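Local coordinates for uncharacterized lipoprotein yjhA (Bacillus subtilis, PDB 3CFU) that is of unknown function but is probably a membrane-attached lipoprotein, with an all-beta DUF4352 domain making up most of this fragment, at residues 5-10 with 14-19; 59-64 with 133-138; 53-58 with 122-127. All coordinates share one frame; numbering follows the deposited sequence.

Interaction 1: residues 5-10 with 14-19; sequences GETFKA and NFTVNK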
loop_
_atom_site.group_PDB
_atom_site.type_symbol
_atom_site.label_atom_id
_atom_site.label_comp_id
_atom_site.label_asym_id
_atom_site.label_seq_id
_atom_site.Cartn_x
_atom_site.Cartn_y
_atom_site.Cartn_z
ATOM N N GLY A 5 -10.738 -6.337 3.188
ATOM C CA GLY A 5 -11.765 -6.909 2.335
ATOM C C GLY A 5 -12.761 -5.910 1.773
ATOM O O GLY A 5 -13.358 -6.135 0.714
ATOM N N GLU A 6 -12.937 -4.798 2.472
ATOM C CA GLU A 6 -13.880 -3.769 2.051
ATOM C C GLU A 6 -13.330 -2.790 1.005
ATOM O O GLU A 6 -12.183 -2.331 1.095
ATOM C CB GLU A 6 -14.356 -3.000 3.293
ATOM C CG GLU A 6 -15.152 -1.717 3.026
ATOM C CD GLU A 6 -15.226 -0.812 4.266
ATOM O OE1 GLU A 6 -15.412 0.416 4.110
ATOM O OE2 GLU A 6 -15.099 -1.332 5.398
ATOM N N THR A 7 -14.161 -2.491 0.010
ATOM C CA THR A 7 -13.826 -1.550 -1.053
ATOM C C THR A 7 -14.498 -0.216 -0.694
ATOM O O THR A 7 -15.651 -0.199 -0.249
ATOM C CB THR A 7 -14.374 -2.029 -2.431
ATOM O OG1 THR A 7 -13.762 -3.277 -2.782
ATOM C CG2 THR A 7 -14.077 -1.006 -3.537
ATOM N N PHE A 8 -13.780 0.893 -0.863
ATOM C CA PHE A 8 -14.352 2.202 -0.565
ATOM C C PHE A 8 -13.814 3.275 -1.513
ATOM O O PHE A 8 -12.774 3.088 -2.129
ATOM C CB PHE A 8 -14.079 2.599 0.908
ATOM C CG PHE A 8 -12.618 2.591 1.298
ATOM C CD1 PHE A 8 -11.975 1.405 1.637
ATOM C CD2 PHE A 8 -11.890 3.772 1.321
ATOM C CE1 PHE A 8 -10.623 1.395 1.994
ATOM C CE2 PHE A 8 -10.546 3.775 1.675
ATOM C CZ PHE A 8 -9.909 2.584 2.012
ATOM N N LYS A 9 -14.531 4.388 -1.643
ATOM C CA LYS A 9 -14.102 5.483 -2.510
ATOM C C LYS A 9 -13.072 6.362 -1.796
ATOM O O LYS A 9 -13.308 6.838 -0.682
ATOM C CB LYS A 9 -15.299 6.348 -2.921
ATOM C CG LYS A 9 -14.999 7.363 -4.024
ATOM C CD LYS A 9 -16.250 8.161 -4.366
ATOM C CE LYS A 9 -15.906 9.497 -4.994
ATOM N NZ LYS A 9 -14.947 10.235 -4.132
ATOM N N ALA A 10 -11.936 6.578 -2.453
ATOM C CA ALA A 10 -10.857 7.392 -1.898
ATOM C C ALA A 10 -10.265 8.215 -3.043
ATOM O O ALA A 10 -9.461 7.721 -3.834
ATOM C CB ALA A 10 -9.807 6.485 -1.277
ATOM N N ASN A 14 -11.162 3.621 -6.263
ATOM C CA ASN A 14 -11.906 2.799 -5.301
ATOM C C ASN A 14 -10.703 2.003 -4.832
ATOM O O ASN A 14 -9.927 1.525 -5.655
ATOM C CB ASN A 14 -12.899 1.820 -5.927
ATOM C CG ASN A 14 -14.234 2.450 -6.253
ATOM O OD1 ASN A 14 -14.941 1.972 -7.138
ATOM N ND2 ASN A 14 -14.597 3.511 -5.538
ATOM N N PHE A 15 -10.550 1.846 -3.532
ATOM C CA PHE A 15 -9.396 1.156 -2.992
ATOM C C PHE A 15 -9.745 0.019 -2.053
ATOM O O PHE A 15 -10.702 0.106 -1.283
ATOM C CB PHE A 15 -8.532 2.163 -2.233
ATOM C CG PHE A 15 -7.361 1.552 -1.543
ATOM C CD1 PHE A 15 -6.220 1.226 -2.255
ATOM C CD2 PHE A 15 -7.412 1.270 -0.185
ATOM C CE1 PHE A 15 -5.148 0.632 -1.634
ATOM C CE2 PHE A 15 -6.344 0.677 0.448
ATOM C CZ PHE A 15 -5.205 0.351 -0.281
ATOM N N THR A 16 -8.948 -1.037 -2.079
ATOM C CA THR A 16 -9.231 -2.146 -1.196
ATOM C C THR A 16 -8.002 -2.926 -0.764
ATOM O O THR A 16 -7.053 -3.093 -1.531
ATOM C CB THR A 16 -10.262 -3.131 -1.852
ATOM O OG1 THR A 16 -10.278 -4.373 -1.131
ATOM C CG2 THR A 16 -9.913 -3.398 -3.282
ATOM N N VAL A 17 -8.017 -3.359 0.492
ATOM C CA VAL A 17 -6.945 -4.185 1.021
ATOM C C VAL A 17 -7.550 -5.589 0.925
ATOM O O VAL A 17 -8.532 -5.898 1.603
ATOM C CB VAL A 17 -6.616 -3.861 2.498
ATOM C CG1 VAL A 17 -5.476 -4.757 2.969
ATOM C CG2 VAL A 17 -6.224 -2.398 2.649
ATOM N N ASN A 18 -6.977 -6.428 0.065
ATOM C CA ASN A 18 -7.482 -7.785 -0.143
ATOM C C ASN A 18 -7.185 -8.731 1.013
ATOM O O ASN A 18 -8.080 -9.055 1.793
ATOM C CB ASN A 18 -6.913 -8.345 -1.445
ATOM C CG ASN A 18 -7.323 -7.525 -2.655
ATOM O OD1 ASN A 18 -6.595 -7.449 -3.650
ATOM N ND2 ASN A 18 -8.497 -6.912 -2.579
ATOM N N LYS A 19 -5.940 -9.182 1.123
ATOM C CA LYS A 19 -5.564 -10.084 2.205
ATOM C C LYS A 19 -4.236 -9.705 2.828
ATOM O O LYS A 19 -3.500 -8.865 2.302
ATOM C CB LYS A 19 -5.416 -11.529 1.708
ATOM C CG LYS A 19 -6.112 -11.847 0.407
ATOM C CD LYS A 19 -5.119 -11.975 -0.735
ATOM C CE LYS A 19 -4.284 -13.242 -0.616
ATOM N NZ LYS A 19 -3.264 -13.296 -1.695
#
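Phe8 and Phe15 pair across a beta hairpin, strand 7-10 against strand 13-23, at the edge of a four-stranded antiparallel sheet. Backbone bonds come first. The two phenylalanines form the hydrogen-bonded antiparallel pair: Phe15 N gives to Phe8 O at 2.9 Å, and Phe8 N returns a longer bond to Phe15 O at 3.2 Å, its donor tilted 23° from the carbonyl plane. Before the strand proper, Gly5 N reaches Val17 O at 2.8 Å. The carbonyls of the phenylalanine pair also take CA-H...O contacts, Thr7 CA to Phe15 O and Asn14 CA to Phe8 O.

The aromatic contact lies on the buried face. Both side chains leave it side by side and pointing the same way, with ring planes 77° apart in an oblique pair. Phe8 CZ comes to 3.6 Å from Phe15 CD2, at the edge of the Phe15 ring. A chi1 of 56° sets Phe8 CG between its backbone N and carbonyl carbon and brings the ring's CD1 and CE1 alongside Phe15 O. Outside the hairpin, His2 stacks on Phe8 and Tyr124 on Phe15.

Thr7, Lys9, Asn14 and Thr16 occupy the other face, where van der Waals touches join the segments without a side-chain hydrogen bond. The Thr7 methyl CG2 rests against Asn14 CB as the side chains cross, while Thr7 OG1 sits 3.6 Å from Thr16 CB.

Interaction 2: residues 59-64 with 133-138; sequences GEDSIS and SSNTEE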
loop_
_atom_site.group_PDB
_atom_site.type_symbol
_atom_site.label_atom_id
_atom_site.label_comp_id
_atom_site.label_asym_id
_atom_site.label_seq_id
_atom_site.Cartn_x
_atom_site.Cartn_y
_atom_site.Cartn_z
ATOM N N GLY A 59 -11.873 7.878 -12.296
ATOM C CA GLY A 59 -11.869 9.250 -12.763
ATOM C C GLY A 59 -11.548 9.250 -14.255
ATOM O O GLY A 59 -11.264 8.197 -14.832
ATOM N N GLU A 60 -11.599 10.422 -14.879
ATOM C CA GLU A 60 -11.303 10.550 -16.303
ATOM C C GLU A 60 -9.800 10.543 -16.587
ATOM O O GLU A 60 -9.345 9.890 -17.528
ATOM C CB GLU A 60 -11.895 11.845 -16.871
ATOM C CG GLU A 60 -11.530 12.058 -18.340
ATOM C CD GLU A 60 -12.037 13.375 -18.908
ATOM O OE1 GLU A 60 -12.398 14.279 -18.117
ATOM O OE2 GLU A 60 -12.059 13.509 -20.154
ATOM N N ASP A 61 -9.033 11.278 -15.785
ATOM C CA ASP A 61 -7.584 11.345 -15.969
ATOM C C ASP A 61 -6.863 10.050 -15.648
ATOM O O ASP A 61 -7.282 9.290 -14.779
ATOM C CB ASP A 61 -6.956 12.415 -15.079
ATOM C CG ASP A 61 -7.572 13.767 -15.267
ATOM O OD1 ASP A 61 -7.820 14.149 -16.427
ATOM O OD2 ASP A 61 -7.792 14.450 -14.251
ATOM N N SER A 62 -5.754 9.818 -16.341
ATOM C CA SER A 62 -4.957 8.633 -16.086
ATOM C C SER A 62 -4.299 8.855 -14.727
ATOM O O SER A 62 -4.117 9.993 -14.294
ATOM C CB SER A 62 -3.884 8.462 -17.159
ATOM O OG SER A 62 -3.183 7.244 -16.970
ATOM N N ILE A 63 -3.957 7.760 -14.062
ATOM C CA ILE A 63 -3.329 7.818 -12.759
ATOM C C ILE A 63 -1.973 7.119 -12.802
ATOM O O ILE A 63 -1.857 6.003 -13.318
ATOM C CB ILE A 63 -4.208 7.121 -11.671
ATOM C CG1 ILE A 63 -5.422 8.002 -11.323
ATOM C CG2 ILE A 63 -3.352 6.809 -10.413
ATOM C CD1 ILE A 63 -6.402 7.361 -10.302
ATOM N N SER A 64 -0.955 7.802 -12.282
ATOM C CA SER A 64 0.397 7.259 -12.189
ATOM C C SER A 64 0.530 6.889 -10.715
ATOM O O SER A 64 0.940 7.720 -9.891
ATOM C CB SER A 64 1.442 8.315 -12.556
ATOM O OG SER A 64 1.336 8.690 -13.915
ATOM N N SER A 133 1.799 14.551 -12.829
ATOM C CA SER A 133 2.158 15.958 -12.628
ATOM C C SER A 133 1.349 16.969 -13.460
ATOM O O SER A 133 1.412 18.172 -13.218
ATOM C CB SER A 133 3.665 16.154 -12.891
ATOM O OG SER A 133 4.032 15.818 -14.223
ATOM N N SER A 134 0.574 16.480 -14.417
ATOM C CA SER A 134 -0.214 17.359 -15.281
ATOM C C SER A 134 -1.497 17.930 -14.688
ATOM O O SER A 134 -1.991 18.951 -15.163
ATOM C CB SER A 134 -0.580 16.619 -16.565
ATOM O OG SER A 134 -1.485 15.566 -16.282
ATOM N N ASN A 135 -2.022 17.281 -13.653
ATOM C CA ASN A 135 -3.282 17.688 -13.034
ATOM C C ASN A 135 -3.218 17.716 -11.522
ATOM O O ASN A 135 -4.210 17.435 -10.854
ATOM C CB ASN A 135 -4.379 16.708 -13.455
ATOM C CG ASN A 135 -4.105 15.268 -12.986
ATOM O OD1 ASN A 135 -3.047 14.963 -12.424
ATOM N ND2 ASN A 135 -5.068 14.379 -13.222
ATOM N N THR A 136 -2.054 18.059 -10.991
ATOM C CA THR A 136 -1.838 18.101 -9.551
ATOM C C THR A 136 -2.709 19.101 -8.803
ATOM O O THR A 136 -3.348 18.747 -7.815
ATOM C CB THR A 136 -0.373 18.397 -9.250
ATOM O OG1 THR A 136 0.449 17.493 -10.002
ATOM C CG2 THR A 136 -0.096 18.212 -7.773
ATOM N N GLU A 137 -2.735 20.348 -9.257
ATOM C CA GLU A 137 -3.561 21.352 -8.591
ATOM C C GLU A 137 -5.025 20.959 -8.704
ATOM O O GLU A 137 -5.822 21.239 -7.812
ATOM C CB GLU A 137 -3.360 22.738 -9.221
ATOM C CG GLU A 137 -2.094 23.458 -8.786
ATOM C CD GLU A 137 -2.115 23.848 -7.313
ATOM O OE1 GLU A 137 -2.399 22.974 -6.461
ATOM O OE2 GLU A 137 -1.842 25.029 -7.003
ATOM N N GLU A 138 -5.370 20.299 -9.804
ATOM C CA GLU A 138 -6.746 19.885 -10.052
ATOM C C GLU A 138 -7.224 18.736 -9.175
ATOM O O GLU A 138 -8.323 18.217 -9.376
ATOM C CB GLU A 138 -6.914 19.509 -11.525
ATOM C CG GLU A 138 -6.610 20.655 -12.483
ATOM C CD GLU A 138 -6.450 20.192 -13.922
ATOM O OE1 GLU A 138 -7.262 19.351 -14.366
ATOM O OE2 GLU A 138 -5.518 20.674 -14.610
HETATM O O HOH W 1 -4.664 11.730 -12.188
#
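Asp61 and Asn135 reach for each other from opposite directions and meet through one direct hydrogen bond, Asn135 ND2 to Asp61 OD2 at 2.9 Å, with an N-H...O angle of 154°. The amide donates within its own plane, but the carboxylate receives it from above, 56° out of the carboxylate plane. The two flat groups are turned 69° apart. Asp61 CG lies anti to its carbonyl carbon, beside the backbone N, and Asn135 CG between its backbone N and carbonyl carbon, which aims the groups at each other. Asn135 ND2 also gives to a water, 2.9 Å away, and that water in turn donates to Ser62 O at 2.8 Å. One amide nitrogen thus grips two successive residues of 59-64, the side chain of Asp61 directly and the carbonyl of Ser62 through solvent.

The backbones stay well apart, with 8.2 Å between Asp61 CA and Asn135 CA, so this is a polar bridge between loops. It ties the turn leading into strand 63-66, in the two-stranded sheet with 95-98, to the connection between helix 126-129 and strand 146-149.

Further out, the other end of the amide is held as well: Asn135 OD1 accepts from Arg139 NE, which helps to fix the rotation of the group. Asn132 donates its side-chain amide to Ser62 O, the carbonyl that also receives the water, and Asp130 OD1 accepts from Ser64 N. Glu138 OE1, a like charge 4.9 Å from Asp61 OD2, may raise the carboxylate's affinity for a proton, but Asp61 is exposed, whereas Asn135 is buried, so any such effect is probably small.

Interaction 3: residues 53-58 with 122-127; sequences VTMENI and LVYNPF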
loop_
_atom_site.group_PDB
_atom_site.type_symbol
_atom_site.label_atom_id
_atom_site.label_comp_id
_atom_site.label_asym_id
_atom_site.label_seq_id
_atom_site.Cartn_x
_atom_site.Cartn_y
_atom_site.Cartn_z
ATOM N N VAL A 53 -3.258 -5.220 -2.214
ATOM C CA VAL A 53 -4.242 -4.149 -2.358
ATOM C C VAL A 53 -4.632 -3.970 -3.827
ATOM O O VAL A 53 -3.939 -4.443 -4.731
ATOM C CB VAL A 53 -3.688 -2.790 -1.798
ATOM C CG1 VAL A 53 -3.277 -2.943 -0.340
ATOM C CG2 VAL A 53 -2.495 -2.322 -2.612
ATOM N N THR A 54 -5.753 -3.290 -4.056
ATOM C CA THR A 54 -6.240 -3.038 -5.402
ATOM C C THR A 54 -6.666 -1.588 -5.531
ATOM O O THR A 54 -7.308 -1.045 -4.637
ATOM C CB THR A 54 -7.471 -3.916 -5.746
ATOM O OG1 THR A 54 -7.064 -5.284 -5.868
ATOM C CG2 THR A 54 -8.113 -3.459 -7.065
HETATM N N MSE A 55 -6.293 -0.975 -6.650
HETATM C CA MSE A 55 -6.645 0.404 -6.957
HETATM C C MSE A 55 -7.463 0.428 -8.239
HETATM O O MSE A 55 -7.059 -0.139 -9.256
HETATM C CB MSE A 55 -5.398 1.272 -7.174
HETATM C CG MSE A 55 -4.673 1.657 -5.907
HETATM SE SE MSE A 55 -3.060 2.702 -6.194
HETATM C CE MSE A 55 -3.818 4.316 -6.941
ATOM N N GLU A 56 -8.612 1.087 -8.192
ATOM C CA GLU A 56 -9.449 1.198 -9.370
ATOM C C GLU A 56 -9.647 2.660 -9.722
ATOM O O GLU A 56 -10.180 3.443 -8.923
ATOM C CB GLU A 56 -10.811 0.545 -9.134
ATOM C CG GLU A 56 -11.842 0.811 -10.229
ATOM C CD GLU A 56 -13.165 0.098 -9.951
ATOM O OE1 GLU A 56 -13.188 -0.755 -9.034
ATOM O OE2 GLU A 56 -14.173 0.379 -10.642
ATOM N N ASN A 57 -9.211 3.031 -10.920
ATOM C CA ASN A 57 -9.362 4.401 -11.374
ATOM C C ASN A 57 -10.792 4.597 -11.866
ATOM O O ASN A 57 -11.230 3.927 -12.799
ATOM C CB ASN A 57 -8.364 4.703 -12.496
ATOM C CG ASN A 57 -8.374 6.153 -12.890
ATOM O OD1 ASN A 57 -7.575 6.600 -13.715
ATOM N ND2 ASN A 57 -9.297 6.907 -12.303
ATOM N N ILE A 58 -11.510 5.511 -11.215
ATOM C CA ILE A 58 -12.899 5.828 -11.543
ATOM C C ILE A 58 -13.013 7.284 -11.975
ATOM O O ILE A 58 -14.095 7.865 -11.994
ATOM C CB ILE A 58 -13.843 5.582 -10.334
ATOM C CG1 ILE A 58 -13.339 6.345 -9.109
ATOM C CG2 ILE A 58 -13.925 4.082 -10.020
ATOM C CD1 ILE A 58 -14.289 6.264 -7.935
ATOM N N LEU A 122 -3.037 0.201 7.788
ATOM C CA LEU A 122 -2.453 0.571 6.513
ATOM C C LEU A 122 -3.066 1.930 6.214
ATOM O O LEU A 122 -4.248 2.167 6.497
ATOM C CB LEU A 122 -2.807 -0.426 5.408
ATOM C CG LEU A 122 -2.150 -0.042 4.072
ATOM C CD1 LEU A 122 -0.646 -0.241 4.175
ATOM C CD2 LEU A 122 -2.723 -0.862 2.935
ATOM N N VAL A 123 -2.245 2.829 5.679
ATOM C CA VAL A 123 -2.683 4.174 5.344
ATOM C C VAL A 123 -2.594 4.342 3.839
ATOM O O VAL A 123 -1.622 3.911 3.205
ATOM C CB VAL A 123 -1.785 5.247 5.996
ATOM C CG1 VAL A 123 -2.221 6.630 5.526
ATOM C CG2 VAL A 123 -1.841 5.136 7.539
ATOM N N TYR A 124 -3.609 4.973 3.265
ATOM C CA TYR A 124 -3.631 5.191 1.837
ATOM C C TYR A 124 -4.034 6.626 1.562
ATOM O O TYR A 124 -5.098 7.058 2.002
ATOM C CB TYR A 124 -4.632 4.231 1.173
ATOM C CG TYR A 124 -4.901 4.527 -0.283
ATOM C CD1 TYR A 124 -3.865 4.537 -1.208
ATOM C CD2 TYR A 124 -6.189 4.813 -0.734
ATOM C CE1 TYR A 124 -4.095 4.828 -2.550
ATOM C CE2 TYR A 124 -6.433 5.097 -2.080
ATOM C CZ TYR A 124 -5.373 5.103 -2.981
ATOM O OH TYR A 124 -5.571 5.379 -4.312
ATOM N N ASN A 125 -3.175 7.370 0.867
ATOM C CA ASN A 125 -3.481 8.747 0.499
ATOM C C ASN A 125 -3.488 8.774 -1.033
ATOM O O ASN A 125 -2.434 8.688 -1.678
ATOM C CB ASN A 125 -2.435 9.730 1.049
ATOM C CG ASN A 125 -2.859 11.189 0.874
ATOM O OD1 ASN A 125 -3.185 11.631 -0.238
ATOM N ND2 ASN A 125 -2.865 11.939 1.971
ATOM N N PRO A 126 -4.681 8.884 -1.636
ATOM C CA PRO A 126 -4.825 8.912 -3.105
ATOM C C PRO A 126 -4.106 10.057 -3.813
ATOM O O PRO A 126 -3.654 9.907 -4.943
ATOM C CB PRO A 126 -6.343 8.897 -3.322
ATOM C CG PRO A 126 -6.896 9.508 -2.065
ATOM C CD PRO A 126 -5.982 8.998 -0.957
ATOM N N PHE A 127 -3.984 11.199 -3.155
ATOM C CA PHE A 127 -3.272 12.317 -3.763
ATOM C C PHE A 127 -1.780 11.931 -3.819
ATOM O O PHE A 127 -1.124 12.116 -4.836
ATOM C CB PHE A 127 -3.478 13.590 -2.936
ATOM C CG PHE A 127 -2.774 14.794 -3.490
ATOM C CD1 PHE A 127 -3.152 15.338 -4.708
ATOM C CD2 PHE A 127 -1.720 15.384 -2.789
ATOM C CE1 PHE A 127 -2.495 16.454 -5.224
ATOM C CE2 PHE A 127 -1.053 16.499 -3.300
ATOM C CZ PHE A 127 -1.442 17.033 -4.516
#
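Met55, a selenomethionine here, and Tyr124 make the closer part of this buried contact. The methyl CE of Met55 lies 3.3 Å from Tyr124 OH, at the edge of the ring and near its plane. The selenium stands 5.4 Å from the ring centroid, 62° off the ring normal, an oblique Met-aromatic contact. After an extended chi2, the bend at chi3 (65°) turns CE toward the hydroxyl end of the tyrosine as the two side chains cross. Pro126 N lies over the centre of one face of the Tyr124 ring. Phe70 also meets this ring, while the hydroxyl is hydrogen-bonded to Thr13 OG1.

Between these segments the packing is sparser at the other end, where Val53 and Leu122 meet tip to tip through one methyl each, Val53 CG1 to Leu122 CD2 at 3.9 Å; Leu72 also lies against Leu122. No hydrogen bond crosses between the segments, and the backbones remain far apart, with Met55 CA 9.5 Å from Pro126 CA. Thr54 and Glu56, on the opposite face of strand 47-57, are partly exposed, Thr54 OG1 bonding to Thr105 OG1. Beyond Tyr124 the chain turns into helix 126-129, with Asn125 at its N-cap and Asn125 OD1 receiving a hydrogen bond from Leu128 N and a weak one from Phe127 N.

Side chains from strand 47-57 of the four-stranded sheet thus meet those from strand 121-124 of the three-stranded sheet across a hydrophobic interior, the face-to-face packing of a beta sandwich.

In the fold
Interactions 1 and 3 share a sheet, in which strands 13-23 and 47-57 are neighbours. Their centres are 8 Å apart, and probable backbone hydrogen bonds join them: Asn14 N to Glu56 O and Thr54 N to Thr16 O, each 2.8 Å. The hairpin of interaction 1 thereby extends the sheet whose inner face interaction 3 packs against strand 121-124. Interaction 2 lies toward one end of the domain, its centre 14 Å from that of interaction 3 and 21 Å from that of interaction 1. Segment 59-64 follows directly on 53-58, and 133-138 comes after 122-127 with five residues between; Ile63 CD1 packs 3.5 Å from Asn57 CG. Its nearest atoms stay about 7 Å from interaction 1.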